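Local coordinates for uncharacterized protein Q7W7N7_BORPA (Bordetella parapertussis 12822, PDB 3CPK) that is of unknown function and belongs to the DUF498/DUF598 family of Xcc1710-like domain proteins, at residues 32-37 / 141-146. Sequence-based numbering, arbitrary orientation.
Sequences AIAFAP and VVALLP
Val142 CG1 lies over one face of the Phe35 ring, a CH-pi contact 3.6 Å from CG1 to the ring centroid. The methyl is shifted toward the rim, nearest CZ. Phe35 and Val142 run side by side and point the same way. CG of Phe35 (chi1 61°) and CG1 of Val142 both sit between their backbone N and carbonyl carbon, and this goes with the methyl lying over the ring. Leu144 CD1 reaches the same ring obliquely, 4.1 Å from Phe35 CE2. Ile33 CG1 lies loosely beside the same Leu144 methyl.

Beneath these side chains, strands 33-35 and 140-144 run antiparallel. Phe35 and Val142 form one hydrogen-bonded pair, with Val142 N to Phe35 O at 3.0 Å. Ile33 and Leu144 form the other, and Leu144 N to Ile33 O, 2.9 Å, is nearly straight at 170°. Ala34 and Ala143 make the non-hydrogen-bonded pair between them, and their small CB groups point to the opposite face. Next to the Ile33-Leu144 pair, Ala32 CB meets Leu145 CD2 at 3.9 Å, and Pro146 CD packs near Ala32 N.

The contact is buried close to the centre of the folded chain. It sets an early strand against the last one, and so joins strands 42-43 and 33-35 of the mixed sheet to its parallel strands, of which 91-95 bonds to Val141. Helix 123-135 covers the sheet face that carries Phe35, Val142 and Leu144. There Tyr130 meets the Phe35 ring edge-to-face and touches Val142. Strand 21-24 packs on the same face, Val24 against Ile33 and Phe35, Ile22 against Leu144.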
# COMPACT_ATOMS: atom_id res chain seq x y z
N ALA A 32 5.63 6.10 -6.48
CA ALA A 32 4.79 5.10 -5.83
C ALA A 32 5.59 3.92 -5.33
O ALA A 32 6.55 3.48 -5.97
CB ALA A 32 3.69 4.64 -6.77
N ILE A 33 5.19 3.40 -4.18
CA ILE A 33 5.85 2.26 -3.55
C ILE A 33 4.83 1.27 -3.00
O ILE A 33 3.64 1.55 -2.93
CB ILE A 33 6.78 2.72 -2.40
CG1 ILE A 33 5.97 3.53 -1.38
CG2 ILE A 33 7.93 3.56 -2.95
CD1 ILE A 33 6.77 4.02 -0.19
N ALA A 34 5.33 0.10 -2.63
CA ALA A 34 4.49 -0.94 -2.06
C ALA A 34 5.38 -1.70 -1.09
O ALA A 34 6.59 -1.77 -1.28
CB ALA A 34 3.97 -1.87 -3.15
N PHE A 35 4.79 -2.24 -0.03
CA PHE A 35 5.58 -2.97 0.94
C PHE A 35 4.73 -3.57 2.02
O PHE A 35 3.59 -3.17 2.24
CB PHE A 35 6.66 -2.05 1.56
CG PHE A 35 6.11 -0.86 2.30
CD1 PHE A 35 5.84 -0.93 3.66
CD2 PHE A 35 5.84 0.33 1.62
CE1 PHE A 35 5.31 0.16 4.35
CE2 PHE A 35 5.31 1.44 2.29
CZ PHE A 35 5.04 1.35 3.66
N ALA A 36 5.32 -4.56 2.68
CA ALA A 36 4.70 -5.27 3.78
C ALA A 36 5.53 -4.91 5.00
O ALA A 36 6.51 -4.17 4.89
CB ALA A 36 4.76 -6.76 3.52
N PRO A 37 5.14 -5.40 6.19
CA PRO A 37 5.91 -5.08 7.39
C PRO A 37 7.35 -5.59 7.26
O PRO A 37 8.32 -4.92 7.63
CB PRO A 37 5.13 -5.80 8.49
CG PRO A 37 3.73 -5.70 7.99
CD PRO A 37 3.87 -6.05 6.54
N VAL A 141 -0.40 -5.32 3.56
CA VAL A 141 0.49 -4.79 2.52
C VAL A 141 -0.10 -3.43 2.17
O VAL A 141 -1.31 -3.24 2.26
CB VAL A 141 0.50 -5.62 1.20
CG1 VAL A 141 1.41 -4.95 0.19
CG2 VAL A 141 0.97 -7.03 1.45
N VAL A 142 0.75 -2.49 1.78
CA VAL A 142 0.25 -1.19 1.39
C VAL A 142 0.92 -0.72 0.10
O VAL A 142 2.11 -0.91 -0.11
CB VAL A 142 0.47 -0.13 2.50
CG1 VAL A 142 1.96 0.13 2.70
CG2 VAL A 142 -0.25 1.16 2.13
N ALA A 143 0.10 -0.12 -0.77
CA ALA A 143 0.54 0.43 -2.05
C ALA A 143 0.14 1.90 -1.97
O ALA A 143 -1.01 2.21 -1.68
CB ALA A 143 -0.19 -0.26 -3.19
N LEU A 144 1.09 2.80 -2.24
CA LEU A 144 0.86 4.24 -2.15
C LEU A 144 1.37 5.08 -3.32
O LEU A 144 2.52 4.96 -3.73
CB LEU A 144 1.53 4.80 -0.90
CG LEU A 144 1.35 4.10 0.45
CD1 LEU A 144 2.62 4.33 1.28
CD2 LEU A 144 0.12 4.62 1.18
N LEU A 145 0.49 5.95 -3.82
CA LEU A 145 0.82 6.90 -4.88
C LEU A 145 1.02 8.18 -4.08
O LEU A 145 0.10 8.64 -3.41
CB LEU A 145 -0.37 7.07 -5.84
CG LEU A 145 -0.86 5.84 -6.61
CD1 LEU A 145 -2.32 6.04 -7.01
CD2 LEU A 145 0.02 5.59 -7.84
N PRO A 146 2.20 8.79 -4.15
CA PRO A 146 2.45 10.02 -3.38
C PRO A 146 1.77 11.27 -3.92
O PRO A 146 1.04 11.20 -4.91
CB PRO A 146 3.97 10.13 -3.41
CG PRO A 146 4.28 9.67 -4.82
CD PRO A 146 3.27 8.56 -5.14